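Local atomic coordinates of cobalamin biosynthesis protein CobN (Mycobacterium tuberculosis, PDB entry 7C6O), a protein that is the large, catalytic subunit of cobaltochelatase, which probably inserts cobalt into the corrin ring during cobalamin biosynthesis, as in the ATP-dependent aerobic pathway. Residues Ala278-Ile283 with Arg358-Ala363; Val387-Pro392 with Val610-Pro615; Pro585-Phe590 with Leu812-Gly817; Gln600-Ala605 with Gly839-Ser844; Ile808-Arg813 with Arg818-Gly823. All blocks are in the same frame, centred on the assembly; numbering follows the deposited sequence.

Contact 1: Ala278-Ile283 with Arg358-Ala363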
# COMPACT_ATOMS: atom_id res chain seq x y z
N ALA A 278 7.92 24.33 -4.47
CA ALA A 278 8.93 25.39 -4.51
C ALA A 278 9.22 25.94 -3.12
O ALA A 278 10.33 26.42 -2.86
CB ALA A 278 8.49 26.51 -5.45
N LEU A 279 8.24 25.88 -2.21
CA LEU A 279 8.49 26.30 -0.83
C LEU A 279 9.54 25.42 -0.17
O LEU A 279 10.27 25.88 0.72
CB LEU A 279 7.19 26.27 -0.03
CG LEU A 279 6.01 27.10 -0.54
CD1 LEU A 279 4.76 26.78 0.26
CD2 LEU A 279 6.33 28.58 -0.50
N ASP A 280 9.63 24.15 -0.59
CA ASP A 280 10.63 23.21 -0.09
C ASP A 280 10.55 23.06 1.43
O ASP A 280 11.55 23.17 2.14
CB ASP A 280 12.04 23.61 -0.53
CG ASP A 280 13.04 22.48 -0.41
OD1 ASP A 280 12.61 21.30 -0.43
OD2 ASP A 280 14.25 22.76 -0.29
N ILE A 281 9.34 22.81 1.92
CA ILE A 281 9.13 22.55 3.35
C ILE A 281 8.25 21.32 3.48
O ILE A 281 7.53 20.95 2.54
CB ILE A 281 8.51 23.77 4.07
CG1 ILE A 281 7.17 24.13 3.45
CG2 ILE A 281 9.47 24.96 4.06
CD1 ILE A 281 6.48 25.29 4.14
N PRO A 282 8.29 20.66 4.64
CA PRO A 282 7.38 19.52 4.85
C PRO A 282 5.93 19.99 4.91
O PRO A 282 5.61 21.01 5.53
CB PRO A 282 7.84 18.95 6.20
CG PRO A 282 9.23 19.45 6.38
CD PRO A 282 9.25 20.80 5.74
N ILE A 283 5.06 19.24 4.25
CA ILE A 283 3.64 19.54 4.18
C ILE A 283 2.91 18.34 4.77
O ILE A 283 2.93 17.25 4.18
CB ILE A 283 3.17 19.84 2.75
CG1 ILE A 283 3.97 21.01 2.17
CG2 ILE A 283 1.67 20.11 2.71
CD1 ILE A 283 3.60 21.36 0.74
N ARG A 358 12.27 21.19 12.56
CA ARG A 358 13.53 21.28 13.29
C ARG A 358 14.69 20.70 12.48
O ARG A 358 15.84 21.13 12.66
CB ARG A 358 13.40 20.56 14.63
CG ARG A 358 14.69 20.49 15.45
CD ARG A 358 14.86 21.70 16.35
NE ARG A 358 16.06 21.60 17.18
CZ ARG A 358 17.10 22.43 17.09
NH1 ARG A 358 17.09 23.43 16.23
NH2 ARG A 358 18.15 22.25 17.89
N LEU A 359 14.41 19.74 11.60
CA LEU A 359 15.48 19.09 10.85
C LEU A 359 16.28 20.08 10.02
O LEU A 359 17.50 19.93 9.86
CB LEU A 359 14.90 18.00 9.95
CG LEU A 359 14.29 16.78 10.64
CD1 LEU A 359 13.61 15.87 9.63
CD2 LEU A 359 15.36 16.02 11.42
N ARG A 360 15.62 21.11 9.49
CA ARG A 360 16.33 22.11 8.69
C ARG A 360 17.29 22.92 9.55
O ARG A 360 18.28 23.45 9.04
CB ARG A 360 15.33 23.02 7.99
CG ARG A 360 15.94 23.93 6.93
CD ARG A 360 16.22 23.17 5.64
NE ARG A 360 15.00 22.55 5.13
CZ ARG A 360 14.11 23.18 4.36
NH1 ARG A 360 14.31 24.44 4.01
NH2 ARG A 360 13.03 22.54 3.95
N GLN A 361 17.02 23.02 10.85
CA GLN A 361 17.81 23.86 11.74
C GLN A 361 19.05 23.16 12.29
O GLN A 361 19.95 23.84 12.79
CB GLN A 361 16.95 24.34 12.92
CG GLN A 361 15.71 25.12 12.52
CD GLN A 361 14.84 25.46 13.71
OE1 GLN A 361 15.10 25.03 14.83
NE2 GLN A 361 13.78 26.24 13.47
N VAL A 362 19.11 21.83 12.22
CA VAL A 362 20.20 21.07 12.81
C VAL A 362 21.21 20.73 11.72
O VAL A 362 20.88 20.07 10.73
CB VAL A 362 19.68 19.79 13.50
CG1 VAL A 362 20.82 19.03 14.15
CG2 VAL A 362 18.61 20.15 14.52
N ALA A 363 22.45 21.19 11.91
CA ALA A 363 23.50 20.91 10.95
C ALA A 363 23.87 19.42 10.98
O ALA A 363 23.67 18.75 12.00
CB ALA A 363 24.74 21.75 11.25
O HOH W 1 12.59 26.08 2.42
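Arg360 crosses from the end of helix 343-361 to the carbonyl of Asp280. Its CB points toward the loop. CG lies anti to the backbone N (chi1 -169°), and the chain then bends at chi2 and chi3. The guanidinium is thereby brought edge-on to the loop. NE turns to the backbone O of Asp816. Arg360 CZ comes within 3.4 Å of Asp280 O. NH2 reaches that same oxygen near the guanidinium plane, and also bonds Gly817 O. The bond from Arg360 NH2 to Asp280 O is modelled at 2.4 Å, so short that its exact length is doubtful. The alpha carbon of Ile281 sits 3.9 Å from Arg360 NH2. Arg360 NH1 donates to a water 2.9 Å away, and that water donates to Leu279 O. The carboxylate of Asp280 is not held by Arg360. Its oxygens form salt bridges with Arg813 and Arg818, and OD1 also accepts from the backbone N of Phe819. Asp280 OD2 lies 4.4 Å from Arg360 NH2, well out of the guanidinium plane, so the attraction there is one of charge alone. Asp280 has positive phi (57°) and is the first residue to leave helical geometry after helix 274-277. The arrangement is that of a helix-to-strand connection in an alpha/beta fold, on the mixed sheet that holds strand 283-289, with a single arginine gathering backbone carbonyls.

Contact 2: Val387-Pro392 with Val610-Pro615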
# COMPACT_ATOMS: atom_id res chain seq x y z
N VAL A 387 13.27 -6.37 0.38
CA VAL A 387 12.96 -7.03 -0.88
C VAL A 387 13.69 -6.34 -2.02
O VAL A 387 13.60 -5.11 -2.19
CB VAL A 387 11.44 -7.06 -1.11
CG1 VAL A 387 11.12 -7.53 -2.52
CG2 VAL A 387 10.79 -7.98 -0.08
N GLY A 388 14.43 -7.12 -2.81
CA GLY A 388 15.17 -6.63 -3.95
C GLY A 388 16.37 -5.76 -3.63
O GLY A 388 17.04 -5.29 -4.55
N LEU A 389 16.68 -5.54 -2.35
CA LEU A 389 17.68 -4.57 -1.94
C LEU A 389 18.85 -5.25 -1.23
O LEU A 389 18.64 -6.12 -0.38
CB LEU A 389 17.06 -3.51 -1.02
CG LEU A 389 17.92 -2.32 -0.61
CD1 LEU A 389 18.16 -1.40 -1.80
CD2 LEU A 389 17.26 -1.55 0.53
N ASP A 390 20.06 -4.84 -1.59
CA ASP A 390 21.26 -5.21 -0.84
C ASP A 390 21.34 -4.27 0.35
O ASP A 390 21.93 -3.19 0.29
CB ASP A 390 22.51 -5.13 -1.72
CG ASP A 390 23.76 -5.68 -1.05
OD1 ASP A 390 23.83 -5.70 0.20
OD2 ASP A 390 24.69 -6.10 -1.78
N THR A 391 20.72 -4.69 1.46
CA THR A 391 20.65 -3.83 2.64
C THR A 391 22.02 -3.49 3.22
O THR A 391 22.25 -2.31 3.53
CB THR A 391 19.76 -4.49 3.70
OG1 THR A 391 18.83 -5.37 3.05
CG2 THR A 391 18.98 -3.44 4.48
N PRO A 392 22.96 -4.43 3.39
CA PRO A 392 24.27 -4.03 3.94
C PRO A 392 25.03 -3.07 3.05
O PRO A 392 25.60 -2.09 3.55
CB PRO A 392 25.00 -5.37 4.11
CG PRO A 392 23.91 -6.38 4.22
CD PRO A 392 22.86 -5.90 3.27
N VAL A 610 11.43 7.16 0.37
CA VAL A 610 12.34 7.50 -0.71
C VAL A 610 12.44 6.23 -1.54
O VAL A 610 13.20 5.31 -1.19
CB VAL A 610 13.72 7.95 -0.22
CG1 VAL A 610 14.62 8.30 -1.40
CG2 VAL A 610 13.59 9.13 0.73
N ASP A 611 11.67 6.14 -2.62
CA ASP A 611 11.60 4.84 -3.26
C ASP A 611 12.87 4.57 -4.06
O ASP A 611 13.62 5.48 -4.41
CB ASP A 611 10.33 4.70 -4.13
CG ASP A 611 10.27 5.67 -5.29
OD1 ASP A 611 11.25 6.38 -5.59
OD2 ASP A 611 9.19 5.72 -5.93
N HIS A 612 13.14 3.28 -4.28
CA HIS A 612 14.38 2.87 -4.92
C HIS A 612 14.10 1.88 -6.04
O HIS A 612 13.03 1.26 -6.12
CB HIS A 612 15.38 2.27 -3.90
CG HIS A 612 14.96 0.95 -3.32
ND1 HIS A 612 15.01 -0.23 -4.02
CD2 HIS A 612 14.52 0.63 -2.08
CE1 HIS A 612 14.60 -1.22 -3.25
NE2 HIS A 612 14.30 -0.72 -2.06
N LEU A 613 15.09 1.75 -6.91
CA LEU A 613 14.94 0.98 -8.14
C LEU A 613 14.76 -0.51 -7.85
O LEU A 613 15.17 -1.02 -6.80
CB LEU A 613 16.16 1.21 -9.04
CG LEU A 613 16.07 0.74 -10.49
CD1 LEU A 613 14.93 1.44 -11.21
CD2 LEU A 613 17.39 0.98 -11.20
N ILE A 614 14.13 -1.19 -8.79
CA ILE A 614 14.02 -2.65 -8.78
C ILE A 614 15.42 -3.24 -8.91
O ILE A 614 16.34 -2.55 -9.37
CB ILE A 614 13.10 -3.13 -9.91
CG1 ILE A 614 13.71 -2.78 -11.28
CG2 ILE A 614 11.71 -2.52 -9.76
CD1 ILE A 614 13.05 -3.49 -12.44
N PRO A 615 15.63 -4.50 -8.52
CA PRO A 615 16.94 -5.13 -8.74
C PRO A 615 17.25 -5.20 -10.23
O PRO A 615 16.35 -5.11 -11.07
CB PRO A 615 16.76 -6.53 -8.14
CG PRO A 615 15.28 -6.75 -8.07
CD PRO A 615 14.70 -5.39 -7.82
O HOH W 2 13.16 -2.49 -0.08
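Leu389 lies over the ring of His612 in a CH-pi contact, at the C-terminal end of strand 608-612 in a sheet where this strand runs parallel to strand 586-591. Leu389 CD1 stands 3.9 Å from the centroid of the His612 ring and only 11° off the ring normal. CB and CD2 of the leucine also approach the CE1-NE2 side of the ring. The leucine has CG anti to its N (chi1 -174°), which swings the branch over the imidazole. Both ring nitrogens have polar partners. His612 ND1 donates to Leu613 O at 2.9 Å, with that oxygen close to the ring plane, and this bond helps set the ring's rotation. His612 NE2 meets a water 2.9 Å away at the ring edge, and the water bonds Val387 O weakly. A second ring, that of His702, meets His612 with the planes nearly parallel. Further along, the two backbones come close at Gly388 and Pro615, whose CA atoms are 5.3 Å apart. Gly388 has positive phi here. Pro615 CB touches Gly388 O at 3.8 Å, a plain van der Waals contact. Asp390 next turns into helix 391-405 as its N-cap, with OD1 bonded to the backbone N of Ala393. The contact thus sets the loop that leads into helix 391-405 against the end of strand 608-612 and the turn after it, at the C-terminal ends of the parallel strands of this mixed sheet in an alpha/beta fold.

Contact 3: Pro585-Phe590 with Leu812-Gly817; sequences PLIYPF and LRALDG
Strand 586-591 passes the last turn of helix 807-815 with Ile587 nearest Ala814, their CA atoms 6.9 Å apart. The contact is van der Waals packing and rests on one isoleucine. Ile587 CB points toward the helix. CG1 lies anti to the carbonyl carbon (chi1 -58°) and carries CD1 outward to the helix surface. Ile587 CD1 rests against the peptide that joins Ala814 to Leu815, 3.5 Å from both Ala814 C and Leu815 N. The methyl of Ala814 packs against the isoleucine's branches: Ala814 CB is 3.7 Å from Ile587 CD1 and also touches CG1 and CG2. Leu815 CD2 also meets Ile587 CD1, at 3.6 Å. The small alanine is consistent with the close approach of helix and strand. This is helix-on-sheet packing in an alpha/beta fold, since strand 586-591 runs between strands 551-555 and 608-612, parallel to both. Ile587 also touches Val610 on the one neighbour, and Leu815 reaches Ala551 and Val553 on the other. The helix therefore lies across all three strands through these two residues. It ends just beyond in a Schellman motif. Gly817 takes positive phi, and Gly817 N bonds Ala814 O at 3.0 Å. Asp816 N makes weak bonds to Leu812 O and Arg813 O in the same turn. The carbonyl of Leu815 accepts a hydrogen bond from Lys367 NZ.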
# COMPACT_ATOMS: atom_id res chain seq x y z
N PRO A 585 10.37 11.72 13.23
CA PRO A 585 10.33 11.64 11.76
C PRO A 585 10.87 10.30 11.29
O PRO A 585 11.85 9.78 11.82
CB PRO A 585 11.23 12.80 11.32
CG PRO A 585 11.24 13.74 12.49
CD PRO A 585 11.17 12.86 13.70
N LEU A 586 10.20 9.73 10.29
CA LEU A 586 10.55 8.42 9.74
C LEU A 586 10.81 8.55 8.25
O LEU A 586 9.92 8.94 7.49
CB LEU A 586 9.44 7.40 10.02
CG LEU A 586 9.61 6.00 9.42
CD1 LEU A 586 10.88 5.33 9.92
CD2 LEU A 586 8.38 5.13 9.72
N ILE A 587 12.03 8.22 7.84
CA ILE A 587 12.44 8.24 6.44
C ILE A 587 12.70 6.80 6.03
O ILE A 587 13.38 6.06 6.75
CB ILE A 587 13.69 9.12 6.24
CG1 ILE A 587 13.39 10.54 6.72
CG2 ILE A 587 14.12 9.11 4.78
CD1 ILE A 587 14.63 11.36 7.02
N TYR A 588 12.17 6.40 4.88
CA TYR A 588 11.92 4.98 4.60
C TYR A 588 12.23 4.66 3.14
O TYR A 588 11.34 4.72 2.28
CB TYR A 588 10.47 4.63 4.93
CG TYR A 588 10.22 3.24 5.46
CD1 TYR A 588 10.95 2.14 5.02
CD2 TYR A 588 9.21 3.02 6.40
CE1 TYR A 588 10.69 0.87 5.51
CE2 TYR A 588 8.95 1.76 6.89
CZ TYR A 588 9.68 0.69 6.45
OH TYR A 588 9.41 -0.56 6.94
N PRO A 589 13.48 4.32 2.82
CA PRO A 589 13.78 3.80 1.48
C PRO A 589 12.93 2.57 1.20
O PRO A 589 12.82 1.66 2.03
CB PRO A 589 15.27 3.47 1.55
CG PRO A 589 15.80 4.38 2.62
CD PRO A 589 14.70 4.49 3.64
N PHE A 590 12.30 2.54 0.02
CA PHE A 590 11.26 1.55 -0.22
C PHE A 590 11.21 1.16 -1.69
O PHE A 590 11.28 2.02 -2.57
CB PHE A 590 9.90 2.07 0.23
CG PHE A 590 9.05 1.03 0.88
CD1 PHE A 590 8.33 0.13 0.12
CD2 PHE A 590 8.99 0.94 2.26
CE1 PHE A 590 7.56 -0.84 0.72
CE2 PHE A 590 8.22 -0.03 2.88
CZ PHE A 590 7.50 -0.92 2.11
N LEU A 812 19.22 12.19 2.25
CA LEU A 812 19.87 13.31 2.92
C LEU A 812 18.97 14.55 2.92
O LEU A 812 18.92 15.27 3.92
CB LEU A 812 21.21 13.61 2.26
CG LEU A 812 22.26 12.50 2.35
CD1 LEU A 812 23.56 12.91 1.66
CD2 LEU A 812 22.52 12.13 3.80
N ARG A 813 18.27 14.80 1.81
CA ARG A 813 17.33 15.92 1.78
C ARG A 813 16.22 15.73 2.81
O ARG A 813 15.82 16.68 3.48
CB ARG A 813 16.73 16.08 0.38
CG ARG A 813 17.72 16.54 -0.69
CD ARG A 813 17.01 16.93 -1.99
NE ARG A 813 16.16 18.11 -1.83
CZ ARG A 813 14.83 18.11 -1.93
NH1 ARG A 813 14.18 16.99 -2.22
NH2 ARG A 813 14.15 19.23 -1.76
N ALA A 814 15.72 14.50 2.93
CA ALA A 814 14.67 14.23 3.90
C ALA A 814 15.17 14.41 5.33
O ALA A 814 14.44 14.94 6.18
CB ALA A 814 14.12 12.81 3.70
N LEU A 815 16.41 13.99 5.60
CA LEU A 815 17.01 14.23 6.91
C LEU A 815 17.19 15.71 7.19
O LEU A 815 17.31 16.10 8.35
CB LEU A 815 18.36 13.52 7.00
CG LEU A 815 18.33 12.00 7.17
CD1 LEU A 815 19.70 11.40 6.88
CD2 LEU A 815 17.88 11.65 8.58
N ASP A 816 17.21 16.54 6.14
CA ASP A 816 17.30 17.99 6.25
C ASP A 816 15.93 18.65 6.28
O ASP A 816 15.85 19.88 6.26
CB ASP A 816 18.11 18.55 5.09
CG ASP A 816 19.33 19.31 5.56
OD1 ASP A 816 20.31 18.65 5.98
OD2 ASP A 816 19.30 20.55 5.51
N GLY A 817 14.85 17.87 6.31
CA GLY A 817 13.52 18.44 6.36
C GLY A 817 13.09 19.15 5.09
O GLY A 817 12.30 20.09 5.16

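Contact 4: Gln600-Ala605 with Gly839-Ser844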
# COMPACT_ATOMS: atom_id res chain seq x y z
N GLN A 600 1.39 1.54 3.62
CA GLN A 600 1.06 1.28 5.01
C GLN A 600 1.98 2.05 5.95
O GLN A 600 1.54 2.57 6.98
CB GLN A 600 1.12 -0.22 5.31
CG GLN A 600 0.49 -0.62 6.65
CD GLN A 600 -1.03 -0.48 6.67
OE1 GLN A 600 -1.58 0.57 6.34
NE2 GLN A 600 -1.71 -1.55 7.06
N ALA A 601 3.27 2.15 5.59
CA ALA A 601 4.19 2.96 6.39
C ALA A 601 3.83 4.44 6.30
O ALA A 601 3.93 5.16 7.29
CB ALA A 601 5.62 2.71 5.93
N LYS A 602 3.42 4.90 5.11
CA LYS A 602 3.01 6.30 4.96
C LYS A 602 1.85 6.65 5.87
O LYS A 602 1.80 7.75 6.44
CB LYS A 602 2.62 6.58 3.51
CG LYS A 602 3.75 6.51 2.49
CD LYS A 602 3.20 6.56 1.07
CE LYS A 602 2.65 7.93 0.70
NZ LYS A 602 3.74 8.92 0.43
N ARG A 603 0.90 5.73 6.03
CA ARG A 603 -0.37 6.03 6.68
C ARG A 603 -0.42 5.67 8.15
O ARG A 603 -1.12 6.35 8.92
CB ARG A 603 -1.51 5.33 5.94
CG ARG A 603 -1.60 5.74 4.48
CD ARG A 603 -2.74 5.06 3.75
NE ARG A 603 -2.82 5.54 2.37
CZ ARG A 603 -3.71 5.13 1.47
NH1 ARG A 603 -4.63 4.23 1.80
NH2 ARG A 603 -3.68 5.62 0.25
N ARG A 604 0.29 4.63 8.59
CA ARG A 604 0.27 4.23 9.99
C ARG A 604 1.52 4.64 10.75
O ARG A 604 1.58 4.46 11.97
CB ARG A 604 0.04 2.72 10.11
CG ARG A 604 -1.24 2.25 9.42
CD ARG A 604 -1.57 0.78 9.69
NE ARG A 604 -2.29 0.58 10.95
CZ ARG A 604 -1.82 -0.14 11.97
NH1 ARG A 604 -0.63 -0.72 11.88
NH2 ARG A 604 -2.54 -0.28 13.07
N ALA A 605 2.53 5.20 10.07
CA ALA A 605 3.75 5.64 10.74
C ALA A 605 4.30 6.92 10.13
O ALA A 605 5.51 7.16 10.18
CB ALA A 605 4.81 4.54 10.71
N GLY A 839 13.71 7.60 -6.04
CA GLY A 839 14.05 8.68 -5.15
C GLY A 839 12.89 9.57 -4.77
O GLY A 839 13.11 10.71 -4.36
N ARG A 840 11.66 9.08 -4.89
CA ARG A 840 10.46 9.86 -4.65
C ARG A 840 9.60 9.21 -3.58
O ARG A 840 9.65 7.99 -3.35
CB ARG A 840 9.66 10.04 -5.95
CG ARG A 840 10.42 10.77 -7.04
CD ARG A 840 9.55 11.04 -8.27
NE ARG A 840 9.25 9.82 -9.01
CZ ARG A 840 8.53 9.78 -10.13
NH1 ARG A 840 8.03 10.90 -10.64
NH2 ARG A 840 8.30 8.62 -10.73
N ASN A 841 8.79 10.03 -2.91
CA ASN A 841 7.85 9.57 -1.89
C ASN A 841 6.55 9.19 -2.60
O ASN A 841 5.65 10.01 -2.78
CB ASN A 841 7.63 10.66 -0.85
CG ASN A 841 6.67 10.23 0.25
OD1 ASN A 841 6.39 9.05 0.42
ND2 ASN A 841 6.17 11.21 1.00
N PHE A 842 6.44 7.92 -3.01
CA PHE A 842 5.45 7.60 -4.03
C PHE A 842 4.02 7.64 -3.48
O PHE A 842 3.77 7.52 -2.28
CB PHE A 842 5.74 6.25 -4.71
CG PHE A 842 5.73 5.03 -3.79
CD1 PHE A 842 4.61 4.67 -3.06
CD2 PHE A 842 6.83 4.18 -3.76
CE1 PHE A 842 4.61 3.53 -2.26
CE2 PHE A 842 6.83 3.03 -2.98
CZ PHE A 842 5.73 2.71 -2.23
N TYR A 843 3.08 7.85 -4.40
CA TYR A 843 1.66 7.63 -4.17
C TYR A 843 1.22 6.42 -4.98
O TYR A 843 2.01 5.80 -5.69
CB TYR A 843 0.85 8.88 -4.53
CG TYR A 843 1.03 9.38 -5.95
CD1 TYR A 843 0.26 8.88 -6.99
CD2 TYR A 843 1.95 10.38 -6.25
CE1 TYR A 843 0.41 9.34 -8.29
CE2 TYR A 843 2.11 10.86 -7.54
CZ TYR A 843 1.33 10.33 -8.56
OH TYR A 843 1.48 10.80 -9.85
N SER A 844 -0.06 6.05 -4.85
CA SER A 844 -0.54 4.84 -5.50
C SER A 844 -1.69 5.21 -6.43
O SER A 844 -1.45 5.73 -7.53
CB SER A 844 -0.92 3.79 -4.45
OG SER A 844 -1.84 4.30 -3.50
O HOH W 3 3.51 10.58 2.62
O HOH W 4 3.26 10.85 -1.43
O HOH W 5 -4.59 4.57 -2.69
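Lys602 and Asn841 approach from opposite directions and are joined by a direct hydrogen bond. Lys602 NZ donates to Asn841 OD1 at 2.7 Å. The nitrogen stands above the amide plane, 49° out of it, and does not use a lone-pair direction. A second direct bond runs from Lys602 NZ to Phe842 O at 3.1 Å, with NZ tilted 34° from that carbonyl plane. The lysine chain bends at chi3 and chi4, which folds its end round the Phe842 carbonyl and brings Lys602 CE within 3.2 Å of Phe842 O. Helix 595-604, which carries the lysine, is the crossover of a beta-alpha-beta unit, linking the adjacent parallel strands 586-591 and 608-612. Water bonds form the next group. One water accepts from both Lys602 NZ and Asn841 ND2. Another accepts from Lys602 NZ and can donate to Asn841 O. NZ therefore faces four acceptors with three protons, so at least one of these bonds is probably shared or only partly formed. These oxygens probably help to keep the buried ammonium charged. A third water lies between Arg603 and Ser844, accepting from Arg603 NH2 and 2.9 Å from Ser844 OG. The Arg603 NE instead forms a salt bridge with Glu316, its main partner. Apolar packing comes from strand 608-612, where Leu609 touches both the lysine chain and the side chain of Phe842.

Contact 5: Ile808-Arg813 with Arg818-Gly823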
# COMPACT_ATOMS: atom_id res chain seq x y z
N ILE A 808 20.15 8.32 -2.59
CA ILE A 808 20.79 8.64 -1.32
C ILE A 808 20.74 10.14 -1.06
O ILE A 808 20.55 10.58 0.08
CB ILE A 808 22.23 8.09 -1.30
CG1 ILE A 808 22.22 6.57 -1.19
CG2 ILE A 808 23.02 8.70 -0.15
CD1 ILE A 808 23.59 5.94 -1.13
N GLU A 809 20.88 10.94 -2.12
CA GLU A 809 20.74 12.39 -1.96
C GLU A 809 19.36 12.75 -1.41
O GLU A 809 19.24 13.66 -0.58
CB GLU A 809 20.99 13.09 -3.29
CG GLU A 809 21.02 14.61 -3.19
CD GLU A 809 21.96 15.10 -2.11
OE1 GLU A 809 21.50 15.82 -1.19
OE2 GLU A 809 23.16 14.77 -2.16
N GLN A 810 18.32 12.03 -1.84
CA GLN A 810 16.98 12.34 -1.36
C GLN A 810 16.78 11.90 0.09
O GLN A 810 16.00 12.53 0.82
CB GLN A 810 15.93 11.69 -2.26
CG GLN A 810 15.77 12.37 -3.62
CD GLN A 810 15.15 13.77 -3.52
OE1 GLN A 810 14.59 14.14 -2.49
NE2 GLN A 810 15.25 14.53 -4.59
N VAL A 811 17.47 10.84 0.53
CA VAL A 811 17.47 10.51 1.95
C VAL A 811 18.12 11.63 2.76
O VAL A 811 17.62 12.02 3.82
CB VAL A 811 18.18 9.16 2.19
CG1 VAL A 811 18.35 8.92 3.69
CG2 VAL A 811 17.39 8.02 1.55
N LEU A 812 19.22 12.19 2.25
CA LEU A 812 19.87 13.31 2.92
C LEU A 812 18.97 14.55 2.92
O LEU A 812 18.92 15.27 3.92
CB LEU A 812 21.21 13.61 2.26
CG LEU A 812 22.26 12.50 2.35
CD1 LEU A 812 23.56 12.91 1.66
CD2 LEU A 812 22.52 12.13 3.80
N ARG A 813 18.27 14.80 1.81
CA ARG A 813 17.33 15.92 1.78
C ARG A 813 16.22 15.73 2.81
O ARG A 813 15.82 16.68 3.48
CB ARG A 813 16.73 16.08 0.38
CG ARG A 813 17.72 16.54 -0.69
CD ARG A 813 17.01 16.93 -1.99
NE ARG A 813 16.16 18.11 -1.83
CZ ARG A 813 14.83 18.11 -1.93
NH1 ARG A 813 14.18 16.99 -2.22
NH2 ARG A 813 14.15 19.23 -1.76
N ARG A 818 13.60 18.73 3.94
CA ARG A 818 13.18 19.33 2.68
C ARG A 818 12.00 18.56 2.11
O ARG A 818 11.68 17.44 2.53
CB ARG A 818 14.35 19.35 1.69
CG ARG A 818 15.58 20.03 2.26
CD ARG A 818 16.49 20.57 1.18
NE ARG A 818 17.57 21.39 1.74
CZ ARG A 818 17.54 22.71 1.82
NH1 ARG A 818 16.48 23.39 1.38
NH2 ARG A 818 18.57 23.37 2.34
N PHE A 819 11.32 19.18 1.15
CA PHE A 819 10.18 18.53 0.51
C PHE A 819 10.68 17.43 -0.42
O PHE A 819 11.52 17.68 -1.29
CB PHE A 819 9.34 19.55 -0.26
CG PHE A 819 8.17 18.94 -0.98
CD1 PHE A 819 7.03 18.58 -0.28
CD2 PHE A 819 8.22 18.72 -2.35
CE1 PHE A 819 5.94 18.02 -0.94
CE2 PHE A 819 7.14 18.16 -3.01
CZ PHE A 819 6.00 17.81 -2.31
N ILE A 820 10.15 16.23 -0.24
CA ILE A 820 10.51 15.07 -1.06
C ILE A 820 9.44 14.91 -2.13
O ILE A 820 8.28 14.61 -1.79
CB ILE A 820 10.65 13.80 -0.22
CG1 ILE A 820 11.65 14.02 0.91
CG2 ILE A 820 11.08 12.62 -1.09
CD1 ILE A 820 13.03 14.44 0.44
N PRO A 821 9.76 15.08 -3.41
CA PRO A 821 8.72 15.02 -4.45
C PRO A 821 8.08 13.65 -4.53
O PRO A 821 8.72 12.62 -4.28
CB PRO A 821 9.49 15.36 -5.73
CG PRO A 821 10.90 14.96 -5.44
CD PRO A 821 11.11 15.26 -3.98
N ALA A 822 6.80 13.64 -4.86
CA ALA A 822 6.04 12.40 -5.00
C ALA A 822 6.05 11.93 -6.45
O ALA A 822 6.38 12.67 -7.38
CB ALA A 822 4.60 12.59 -4.52
N GLY A 823 5.67 10.67 -6.63
CA GLY A 823 5.59 10.06 -7.94
C GLY A 823 4.78 8.79 -7.91
O GLY A 823 4.45 8.26 -6.84
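Arg813 and Arg818 close the Schellman motif at the C-terminal end of helix 807-815. Arg818 N donates to Arg813 O at 3.1 Å, the 6→1 bond of that motif. The side chain of Arg813 folds back over segment 818-823. It bends at chi3 (66°), which brings the guanidinium edge to Phe819 O. Arg813 NH1 bonds Phe819 O at 2.9 Å, and NH2 adds a weak bond to it. Arg813 NH1 also donates to Gln810 OE1 at 2.9 Å, with the oxygen almost in the guanidinium plane. The amide, the carbonyl and Asp280 together limit the group's rotation. Arg818 CB lies over one face, 3.5 Å from Arg813 NH2. The two arginine side chains cross at about a right angle, and Asp280 forms salt bridges with both, which probably offsets their like charges. Ile820 CD1 approaches Gln810 OE1 at 3.3 Å. Pro821 CD touches the guanidinium edge. Around the contact, Ile820 packs on Val608, and Gln810 and Val811 pack on Val610, all against strand 608-612. Helix 391-405 meets Ile808, Val811 and Leu812, and segment 818-823 pairs with segment 839-844 through Pro821 and Asn841.

In the fold
From the N terminus, contact 1 comes first. It closes a 74-residue loop by bringing the end of helix 343-361 back to the turn before strand 283-289. The other four begin later. Contacts 2, 3 and 4 each span more than 200 residues and cross one another, because their segments alternate along the chain. They tie strands 586-591 and 608-612, and the helix between them, to the loop before helix 391-405, helix 807-815 and the loop at 839-844. Contact 5 is a short closure that falls within the span of contact 4 and shares Leu812 and Arg813 with contact 3. Through residues 813-819, contacts 3 and 5 also join contact 1.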